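Long-range contact in flavodoxin (Methanosarcina acetivorans C2A, PDB 5WID), which binds flavin mononucleotide and, as is usual for flavodoxins, probably serves as an electron carrier: residues A[2-7]-A[49-54]. Numbering follows the deposited sequence.
With ACT (acetate ion), chain F.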
loop_
_atom_site.group_PDB
_atom_site.type_symbol
_atom_site.label_atom_id
_atom_site.label_comp_id
_atom_site.label_asym_id
_atom_site.label_seq_id
_atom_site.Cartn_x
_atom_site.Cartn_y
_atom_site.Cartn_z
ATOM N N LYS A 2 10.385 -1.723 -10.364
ATOM C CA LYS A 2 10.092 -2.466 -9.144
ATOM C C LYS A 2 9.062 -1.737 -8.296
ATOM O O LYS A 2 9.144 -0.521 -8.108
ATOM C CB LYS A 2 11.382 -2.684 -8.340
ATOM C CG LYS A 2 11.205 -3.391 -7.015
ATOM C CD LYS A 2 10.599 -4.765 -7.198
ATOM C CE LYS A 2 10.763 -5.594 -5.941
ATOM N NZ LYS A 2 10.711 -4.734 -4.727
ATOM N N ALA A 3 8.086 -2.488 -7.790
ATOM C CA ALA A 3 7.106 -1.963 -6.855
ATOM C C ALA A 3 7.173 -2.767 -5.568
ATOM O O ALA A 3 7.571 -3.936 -5.567
ATOM C CB ALA A 3 5.682 -2.029 -7.421
ATOM N N ILE A 4 6.768 -2.145 -4.470
ATOM C CA ILE A 4 6.696 -2.833 -3.190
ATOM C C ILE A 4 5.328 -2.553 -2.579
ATOM O O ILE A 4 4.837 -1.422 -2.638
ATOM C CB ILE A 4 7.855 -2.417 -2.260
ATOM C CG1 ILE A 4 7.825 -3.194 -0.947
ATOM C CG2 ILE A 4 7.858 -0.929 -1.983
ATOM C CD1 ILE A 4 9.238 -3.455 -0.427
ATOM N N VAL A 5 4.685 -3.601 -2.067
ATOM C CA VAL A 5 3.376 -3.500 -1.419
ATOM C C VAL A 5 3.592 -3.881 0.042
ATOM O O VAL A 5 3.869 -5.048 0.347
ATOM C CB VAL A 5 2.324 -4.406 -2.072
ATOM C CG1 VAL A 5 0.957 -4.182 -1.406
ATOM C CG2 VAL A 5 2.258 -4.186 -3.606
ATOM N N VAL A 6 3.498 -2.897 0.937
ATOM C CA VAL A 6 3.831 -3.052 2.354
ATOM C C VAL A 6 2.540 -2.970 3.151
ATOM O O VAL A 6 1.725 -2.080 2.897
ATOM C CB VAL A 6 4.799 -1.948 2.825
ATOM C CG1 VAL A 6 5.158 -2.142 4.320
ATOM C CG2 VAL A 6 6.033 -1.894 1.945
ATOM N N TYR A 7 2.368 -3.851 4.140
ATOM C CA TYR A 7 1.082 -3.873 4.841
ATOM C C TYR A 7 1.248 -4.215 6.319
ATOM O O TYR A 7 2.231 -4.835 6.744
ATOM C CB TYR A 7 0.099 -4.872 4.191
ATOM C CG TYR A 7 0.613 -6.285 4.241
ATOM C CD1 TYR A 7 1.464 -6.774 3.253
ATOM C CD2 TYR A 7 0.293 -7.120 5.308
ATOM C CE1 TYR A 7 1.968 -8.064 3.322
ATOM C CE2 TYR A 7 0.798 -8.410 5.388
ATOM C CZ TYR A 7 1.636 -8.875 4.389
ATOM O OH TYR A 7 2.141 -10.158 4.452
ATOM N N GLU A 49 10.247 1.937 -7.380
ATOM C CA GLU A 49 9.659 3.083 -8.074
ATOM C C GLU A 49 8.266 3.417 -7.553
ATOM O O GLU A 49 7.825 4.567 -7.675
ATOM C CB GLU A 49 9.569 2.820 -9.584
ATOM C CG GLU A 49 10.811 3.235 -10.377
ATOM C CD GLU A 49 11.914 2.214 -10.268
ATOM O OE1 GLU A 49 11.610 1.036 -9.970
ATOM O OE2 GLU A 49 13.087 2.578 -10.484
ATOM N N ALA A 50 7.560 2.437 -6.983
ATOM C CA ALA A 50 6.217 2.638 -6.454
ATOM C C ALA A 50 6.115 1.912 -5.123
ATOM O O ALA A 50 6.614 0.791 -4.981
ATOM C CB ALA A 50 5.133 2.112 -7.413
ATOM N N ILE A 51 5.474 2.555 -4.153
ATOM C CA ILE A 51 5.309 1.998 -2.815
ATOM C C ILE A 51 3.838 2.104 -2.452
ATOM O O ILE A 51 3.309 3.217 -2.322
ATOM C CB ILE A 51 6.171 2.729 -1.771
ATOM C CG1 ILE A 51 7.652 2.632 -2.146
ATOM C CG2 ILE A 51 5.914 2.151 -0.371
ATOM C CD1 ILE A 51 8.562 3.614 -1.370
ATOM N N ALA A 52 3.181 0.954 -2.279
ATOM C CA ALA A 52 1.804 0.896 -1.802
ATOM C C ALA A 52 1.837 0.498 -0.332
ATOM O O ALA A 52 2.599 -0.395 0.053
ATOM C CB ALA A 52 0.979 -0.114 -2.616
ATOM N N VAL A 53 1.057 1.192 0.499
ATOM C CA VAL A 53 1.073 0.953 1.941
ATOM C C VAL A 53 -0.353 0.712 2.419
ATOM O O VAL A 53 -1.254 1.496 2.099
ATOM C CB VAL A 53 1.704 2.129 2.705
ATOM C CG1 VAL A 53 1.633 1.897 4.218
ATOM C CG2 VAL A 53 3.176 2.324 2.275
ATOM N N GLY A 54 -0.546 -0.355 3.192
ATOM C CA GLY A 54 -1.865 -0.711 3.679
ATOM C C GLY A 54 -1.882 -1.009 5.165
ATOM O O GLY A 54 -0.936 -1.558 5.723
HETATM C C ACT F . 3.184 -11.761 7.204
HETATM O O ACT F . 3.423 -11.783 8.441
HETATM O OXT ACT F . 2.153 -11.153 6.804
HETATM C CH3 ACT F . 4.083 -12.450 6.243
#
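An acetate ion, probably from the crystallisation liquor, sits at the edge of the Tyr-7 ring, near its plane, its OXT accepting a hydrogen bond from Tyr-7 OH at 2.6 Å. Both segments belong to the parallel core of the flavodoxin-like alpha/beta sheet, strand 2-8 lying between 31-36 and 50-58. Lys-15 and Ala-18 of helix 13-27 and Val-34 of strand 31-36 touch the Tyr-7 side chain, whose ring leads away from segment 49-54 (chi1 62°). The 17° angle between the N-to-C directions of the short segments establishes parallel pairing, with register running from Ala-3 with Ala-50 to Tyr-7 with Gly-54. Ile-4 and Val-6 each bond to the residues flanking their register partners, Ile-51 and Val-53: Ile-4 N to Ala-50 O (3.0 Å), Ala-52 N to Ile-4 O, Val-6 N to Ala-52 O (2.8 Å, straight at 180°) and Gly-54 N to Val-6 O. Ala-3, Val-5, Tyr-7, Ala-50 and Ala-52 point to one face, against helix 13-27 at Val-5 and Tyr-7; Ile-4, Val-6, Ile-51 and Val-53 occupy the other. There Ile-4 and Ile-51 lie side by side, CG2 of Ile-4 touching CG1 of Ile-51 at 3.6 Å. At the C-terminal ends Tyr-7 lies near Ser-9, and Gly-54 near Thr-14, both FMN-binding residues. Just before its strand, Glu-49 makes two hydrogen bonds to Lys-2: N donates to Lys-2 O at 2.8 Å, while OE1 accepts from Lys-2 N at 3.0 Å, met nearly along the C-O axis.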